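Local coordinates for lipoprotein outS (Dickeya dadantii, PDB 3UTK) that serves as the pilotin of a type II secretion system, interacting with the secretin OutD in the export of pectate lyases and cellulases across the outer membrane, at residues A[54-59]-A[109-114]. Numbering follows the deposited sequence.
Sequences SKYLRV and TPKATQ
With chi1 of -172°, Tyr56 swings its CG opposite the backbone N and extends its ring from helix 40-60 toward the start of helix 111-121, where Gln114, its own CG likewise anti to the backbone N, presents CB and CG to the ring. The pilotin fold nests perpendicular helical hairpins, and this contact illustrates how one long aromatic side chain can bridge the gap between two helices whose backbones stay apart: the CA atoms of Tyr56 and Gln114 are separated by 8.8 Å. CG of Gln114 sits over one face of the ring, towards its hydroxyl end, at 3.4 Å from Tyr56 CE1 and 3.5 Å from Tyr56 CZ. A bend at chi2 (69°) then carries the amide away from that face, its plane 81° from that of the ring. The aliphatic part of the glutamine thus does the touching, while the polar end leads off.

The hydroxyl end of the ring abuts the first turn of helix 111-121, where the backbone N of Gln114 hydrogen-bonds to O of Pro110, the residue at the N-cap position. Tyr56 OH comes within 3.4 Å of Gln114 CB and 3.5 Å of Lys111 CA. Lys111 CG passes the hydroxyl at 3.9 Å from Tyr56 OH, and the chain, bent at chi3, then leads its amino group away.

The surroundings explain why the ring is buried. Leu104 and Leu105 of helix 94-106 also touch Tyr56, as do Cys61 and Cys115, the disulfide pair that covalently joins the chain just beyond helix 40-60 to helix 111-121. The hydroxyl nevertheless finds a polar partner: a water bridges the two segments, hydrogen-bonded to Tyr56 OH at 2.6 Å and, as the geometry suggests, donating to the backbone Thr109 O at 2.8 Å.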
loop_
_atom_site.group_PDB
_atom_site.type_symbol
_atom_site.label_atom_id
_atom_site.label_comp_id
_atom_site.label_asym_id
_atom_site.label_seq_id
_atom_site.Cartn_x
_atom_site.Cartn_y
_atom_site.Cartn_z
ATOM N N SER A 54 -2.141 -2.137 2.458
ATOM C CA SER A 54 -2.913 -3.128 1.731
ATOM C C SER A 54 -2.492 -4.561 2.055
ATOM O O SER A 54 -3.344 -5.410 2.243
ATOM C CB SER A 54 -2.828 -2.884 0.225
ATOM O OG SER A 54 -3.389 -1.626 -0.103
ATOM N N LYS A 55 -1.187 -4.843 2.085
ATOM C CA LYS A 55 -0.730 -6.187 2.449
ATOM C C LYS A 55 -1.127 -6.499 3.897
ATOM O O LYS A 55 -1.503 -7.622 4.219
ATOM C CB LYS A 55 0.785 -6.338 2.251
ATOM C CG LYS A 55 1.312 -7.734 2.582
ATOM C CD LYS A 55 2.786 -7.907 2.239
ATOM C CE LYS A 55 3.230 -9.345 2.486
ATOM N NZ LYS A 55 4.544 -9.644 1.851
ATOM N N TYR A 56 -1.028 -5.505 4.771
ATOM C CA TYR A 56 -1.451 -5.679 6.161
ATOM C C TYR A 56 -2.925 -6.104 6.231
ATOM O O TYR A 56 -3.297 -6.993 6.997
ATOM C CB TYR A 56 -1.191 -4.399 6.978
ATOM C CG TYR A 56 -1.419 -4.561 8.464
ATOM C CD1 TYR A 56 -2.702 -4.527 9.000
ATOM C CD2 TYR A 56 -0.347 -4.728 9.333
ATOM C CE1 TYR A 56 -2.907 -4.677 10.363
ATOM C CE2 TYR A 56 -0.547 -4.877 10.695
ATOM C CZ TYR A 56 -1.821 -4.852 11.202
ATOM O OH TYR A 56 -2.012 -5.009 12.556
ATOM N N LEU A 57 -3.767 -5.498 5.404
ATOM C CA LEU A 57 -5.175 -5.863 5.418
ATOM C C LEU A 57 -5.346 -7.302 4.939
ATOM O O LEU A 57 -6.072 -8.079 5.548
ATOM C CB LEU A 57 -6.014 -4.919 4.552
ATOM C CG LEU A 57 -6.318 -3.523 5.108
ATOM C CD1 LEU A 57 -7.030 -2.638 4.068
ATOM C CD2 LEU A 57 -7.165 -3.604 6.383
ATOM N N ARG A 58 -4.675 -7.655 3.849
ATOM C CA ARG A 58 -4.842 -8.998 3.300
ATOM C C ARG A 58 -4.356 -10.060 4.284
ATOM O O ARG A 58 -5.042 -11.052 4.528
ATOM C CB ARG A 58 -4.107 -9.155 1.958
ATOM C CG ARG A 58 -4.437 -10.465 1.226
ATOM C CD ARG A 58 -3.545 -10.666 0.006
ATOM N NE ARG A 58 -2.186 -11.014 0.398
ATOM C CZ ARG A 58 -1.095 -10.370 0.000
ATOM N NH1 ARG A 58 -1.190 -9.331 -0.818
ATOM N NH2 ARG A 58 0.098 -10.770 0.430
ATOM N N VAL A 59 -3.166 -9.858 4.842
ATOM C CA VAL A 59 -2.527 -10.897 5.639
ATOM C C VAL A 59 -2.972 -10.898 7.104
ATOM O O VAL A 59 -3.272 -11.957 7.666
ATOM C CB VAL A 59 -0.986 -10.813 5.549
ATOM C CG1 VAL A 59 -0.333 -11.859 6.452
ATOM C CG2 VAL A 59 -0.534 -10.978 4.097
ATOM N N THR A 109 1.002 -1.202 17.596
ATOM C CA THR A 109 -0.447 -0.995 17.457
ATOM C C THR A 109 -1.128 -2.362 17.443
ATOM O O THR A 109 -0.769 -3.210 16.650
ATOM C CB THR A 109 -0.787 -0.273 16.135
ATOM O OG1 THR A 109 0.015 0.908 16.015
ATOM C CG2 THR A 109 -2.267 0.104 16.085
ATOM N N PRO A 110 -2.100 -2.590 18.342
ATOM C CA PRO A 110 -2.729 -3.915 18.352
ATOM C C PRO A 110 -3.375 -4.214 17.008
ATOM O O PRO A 110 -3.871 -3.308 16.347
ATOM C CB PRO A 110 -3.800 -3.794 19.442
ATOM C CG PRO A 110 -3.281 -2.690 20.354
ATOM C CD PRO A 110 -2.530 -1.740 19.463
ATOM N N LYS A 111 -3.385 -5.478 16.623
ATOM C CA LYS A 111 -3.925 -5.860 15.328
ATOM C C LYS A 111 -5.353 -5.357 15.111
ATOM O O LYS A 111 -5.670 -4.794 14.065
ATOM C CB LYS A 111 -3.854 -7.375 15.162
ATOM C CG LYS A 111 -4.352 -7.877 13.828
ATOM C CD LYS A 111 -3.899 -9.314 13.572
ATOM C CE LYS A 111 -4.529 -10.296 14.547
ATOM N NZ LYS A 111 -3.988 -11.679 14.356
ATOM N N ALA A 112 -6.223 -5.575 16.089
ATOM C CA ALA A 112 -7.623 -5.183 15.943
ATOM C C ALA A 112 -7.766 -3.697 15.674
ATOM O O ALA A 112 -8.612 -3.284 14.879
ATOM C CB ALA A 112 -8.429 -5.581 17.181
ATOM N N THR A 113 -6.955 -2.898 16.360
ATOM C CA THR A 113 -6.944 -1.447 16.188
ATOM C C THR A 113 -6.478 -1.048 14.785
ATOM O O THR A 113 -7.132 -0.263 14.094
ATOM C CB THR A 113 -6.032 -0.808 17.251
ATOM O OG1 THR A 113 -6.526 -1.152 18.553
ATOM C CG2 THR A 113 -6.002 0.713 17.117
ATOM N N GLN A 114 -5.337 -1.581 14.370
ATOM C CA GLN A 114 -4.814 -1.303 13.042
ATOM C C GLN A 114 -5.783 -1.737 11.937
ATOM O O GLN A 114 -6.016 -0.994 10.977
ATOM C CB GLN A 114 -3.442 -1.966 12.855
ATOM C CG GLN A 114 -2.741 -1.501 11.592
ATOM C CD GLN A 114 -2.325 -0.060 11.700
ATOM O OE1 GLN A 114 -1.342 0.248 12.363
ATOM N NE2 GLN A 114 -3.073 0.837 11.057
HETATM O O HOH W 1 -0.046 -4.182 14.128
#